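Local coordinates for protein toxin coregulated pilin (Vibrio cholerae, PDB 3HRV) that forms the major subunit of the toxin-coregulated pilus, a type IV pilus essential for bacterial aggregation and subsequent colonization of the host small intestine, at residues Asp149-Ile157 with Thr173-Gly181. Sequence-based numbering, arbitrary orientation.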
loop_
_atom_site.group_PDB
_atom_site.type_symbol
_atom_site.label_atom_id
_atom_site.label_comp_id
_atom_site.label_asym_id
_atom_site.label_seq_id
_atom_site.Cartn_x
_atom_site.Cartn_y
_atom_site.Cartn_z
ATOM N N ASP A 149 2.775 -4.250 -14.262
ATOM C CA ASP A 149 3.094 -5.481 -14.974
ATOM C C ASP A 149 3.007 -6.606 -13.950
ATOM O O ASP A 149 4.020 -7.086 -13.440
ATOM C CB ASP A 149 4.501 -5.433 -15.569
ATOM C CG ASP A 149 4.743 -6.551 -16.571
ATOM O OD1 ASP A 149 3.965 -7.530 -16.564
ATOM O OD2 ASP A 149 5.708 -6.457 -17.358
ATOM N N ALA A 150 1.779 -7.011 -13.647
ATOM C CA ALA A 150 1.534 -8.062 -12.670
ATOM C C ALA A 150 2.189 -9.388 -13.040
ATOM O O ALA A 150 2.360 -10.256 -12.190
ATOM C CB ALA A 150 0.036 -8.254 -12.485
ATOM N N ALA A 151 2.560 -9.546 -14.306
ATOM C CA ALA A 151 3.195 -10.784 -14.743
ATOM C C ALA A 151 4.532 -10.989 -14.036
ATOM O O ALA A 151 4.993 -12.120 -13.883
ATOM C CB ALA A 151 3.394 -10.767 -16.254
ATOM N N THR A 152 5.153 -9.894 -13.605
ATOM C CA THR A 152 6.435 -9.970 -12.911
ATOM C C THR A 152 6.233 -10.254 -11.424
ATOM O O THR A 152 7.154 -10.700 -10.738
ATOM C CB THR A 152 7.231 -8.657 -13.049
ATOM O OG1 THR A 152 6.534 -7.601 -12.377
ATOM C CG2 THR A 152 7.409 -8.293 -14.518
ATOM N N GLY A 153 5.025 -9.986 -10.937
ATOM C CA GLY A 153 4.713 -10.219 -9.535
ATOM C C GLY A 153 5.520 -9.352 -8.584
ATOM O O GLY A 153 5.524 -9.583 -7.375
ATOM N N ALA A 154 6.197 -8.349 -9.130
ATOM C CA ALA A 154 7.024 -7.450 -8.332
ATOM C C ALA A 154 6.862 -6.012 -8.812
ATOM O O ALA A 154 6.502 -5.770 -9.967
ATOM C CB ALA A 154 8.487 -7.870 -8.430
ATOM N N GLY A 155 7.140 -5.064 -7.923
ATOM C CA GLY A 155 7.006 -3.664 -8.276
ATOM C C GLY A 155 5.547 -3.284 -8.409
ATOM O O GLY A 155 4.683 -3.849 -7.733
ATOM N N VAL A 156 5.261 -2.324 -9.279
ATOM C CA VAL A 156 3.892 -1.890 -9.492
ATOM C C VAL A 156 3.146 -2.978 -10.255
ATOM O O VAL A 156 3.468 -3.272 -11.407
ATOM C CB VAL A 156 3.852 -0.567 -10.286
ATOM C CG1 VAL A 156 2.416 -0.156 -10.554
ATOM C CG2 VAL A 156 4.575 0.518 -9.504
ATOM N N ILE A 157 2.160 -3.588 -9.601
ATOM C CA ILE A 157 1.381 -4.648 -10.231
ATOM C C ILE A 157 -0.064 -4.224 -10.460
ATOM O O ILE A 157 -0.891 -5.017 -10.901
ATOM C CB ILE A 157 1.415 -5.953 -9.395
ATOM C CG1 ILE A 157 0.807 -5.716 -8.013
ATOM C CG2 ILE A 157 2.850 -6.450 -9.277
ATOM C CD1 ILE A 157 0.689 -6.990 -7.178
ATOM N N THR A 173 -0.203 -16.922 -14.463
ATOM C CA THR A 173 1.123 -16.328 -14.339
ATOM C C THR A 173 1.116 -15.280 -13.229
ATOM O O THR A 173 2.030 -15.232 -12.405
ATOM C CB THR A 173 1.565 -15.661 -15.655
ATOM O OG1 THR A 173 1.530 -16.626 -16.716
ATOM C CG2 THR A 173 2.980 -15.120 -15.525
ATOM N N HIS A 174 0.080 -14.446 -13.213
ATOM C CA HIS A 174 -0.046 -13.412 -12.189
ATOM C C HIS A 174 -0.137 -14.063 -10.813
ATOM O O HIS A 174 0.520 -13.633 -9.865
ATOM C CB HIS A 174 -1.304 -12.560 -12.415
ATOM C CG HIS A 174 -1.230 -11.654 -13.604
ATOM N ND1 HIS A 174 -2.168 -10.676 -13.850
ATOM C CD2 HIS A 174 -0.334 -11.579 -14.619
ATOM C CE1 HIS A 174 -1.856 -10.037 -14.964
ATOM N NE2 HIS A 174 -0.747 -10.567 -15.449
ATOM N N VAL A 175 -0.955 -15.106 -10.715
ATOM C CA VAL A 175 -1.147 -15.806 -9.453
ATOM C C VAL A 175 0.132 -16.433 -8.913
ATOM O O VAL A 175 0.440 -16.298 -7.732
ATOM C CB VAL A 175 -2.215 -16.914 -9.587
ATOM C CG1 VAL A 175 -2.343 -17.679 -8.276
ATOM C CG2 VAL A 175 -3.547 -16.302 -9.965
ATOM N N GLU A 176 0.905 -17.211 -9.860
ATOM C CA GLU A 176 2.154 -17.790 -9.381
ATOM C C GLU A 176 3.262 -16.783 -9.087
ATOM O O GLU A 176 4.047 -16.984 -8.167
ATOM C CB GLU A 176 2.668 -18.842 -10.366
ATOM C CG GLU A 176 2.584 -18.398 -11.817
ATOM C CD GLU A 176 3.395 -19.275 -12.750
ATOM O OE1 GLU A 176 4.635 -19.302 -12.602
ATOM O OE2 GLU A 176 2.799 -19.934 -13.628
ATOM N N LYS A 177 3.378 -15.748 -9.877
ATOM C CA LYS A 177 4.483 -14.804 -9.725
ATOM C C LYS A 177 4.278 -13.765 -8.630
ATOM O O LYS A 177 5.225 -13.097 -8.227
ATOM C CB LYS A 177 4.749 -14.089 -11.052
ATOM C CG LYS A 177 5.250 -15.005 -12.157
ATOM C CD LYS A 177 6.671 -15.472 -11.897
ATOM C CE LYS A 177 7.661 -14.333 -12.052
ATOM N NZ LYS A 177 7.596 -13.739 -13.415
ATOM N N LEU A 178 3.050 -13.634 -8.143
ATOM C CA LEU A 178 2.746 -12.654 -7.103
ATOM C C LEU A 178 3.690 -12.752 -5.907
ATOM O O LEU A 178 3.847 -13.818 -5.303
ATOM C CB LEU A 178 1.304 -12.819 -6.623
ATOM C CG LEU A 178 0.828 -11.857 -5.532
ATOM C CD1 LEU A 178 0.975 -10.411 -5.994
ATOM C CD2 LEU A 178 -0.621 -12.170 -5.204
ATOM N N CYS A 179 4.308 -11.625 -5.567
ATOM C CA CYS A 179 5.236 -11.544 -4.445
ATOM C C CYS A 179 6.436 -12.475 -4.572
ATOM O O CYS A 179 6.971 -12.944 -3.572
ATOM C CB CYS A 179 4.509 -11.848 -3.139
ATOM S SG CYS A 179 3.075 -10.784 -2.784
ATOM N N THR A 180 6.869 -12.734 -5.800
ATOM C CA THR A 180 8.018 -13.605 -6.005
ATOM C C THR A 180 9.266 -12.932 -5.454
ATOM O O THR A 180 9.380 -11.703 -5.481
ATOM C CB THR A 180 8.247 -13.909 -7.503
ATOM O OG1 THR A 180 9.417 -14.721 -7.647
ATOM C CG2 THR A 180 8.434 -12.618 -8.299
ATOM N N GLY A 181 10.193 -13.729 -4.933
ATOM C CA GLY A 181 11.414 -13.147 -4.417
ATOM C C GLY A 181 11.821 -13.524 -3.011
ATOM O O GLY A 181 11.591 -14.646 -2.548
HETATM O O HOH W 1 1.430 -10.935 -9.724
HETATM O O HOH W 2 7.602 -9.583 -5.486
#
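The methyl of Ala150 lies over one face of the His174 imidazole: CB stands 3.6 Å from the ring centroid and 12° off its normal, which identifies a CH-pi contact. Ala151 N approaches the same ring obliquely, at 3.6 Å from CD2, while ND1 is satisfied by the backbone N of Asn168. Lys177 uses its ammonium group for a hydrogen bond, NZ lying 3.1 Å from Ala151 O, in the carbonyl plane and on a lone pair. Three successive bends, at chi2, chi3 and chi4, bring NZ round to that carbonyl oxygen. In the fold, the contact joins the turn before strand 155-158, outermost in this chain's antiparallel sheet, to the end of helix 172-177, where a type II turn from Lys177 to Thr180 contains Cys179, which is disulfide-bonded to Cys113. Gly153, at positive phi, fits closely there: its CA meets Lys177 O at 3.2 Å with 163° at the hydrogen, good geometry for a CA-H...O contact. Gly153 O accepts a weak bond from Cys179 N (3.0 Å, 130°). Two waters bridge the backbones, one between Ala150 O and His174 O, the other between Gly153 O and Thr180 O. Deeper in, Ile157 CD1 touches Leu178 CD1 at 3.6 Å, the side chains crossing at about a right angle, and both also pack on Val117 of helix 110-120.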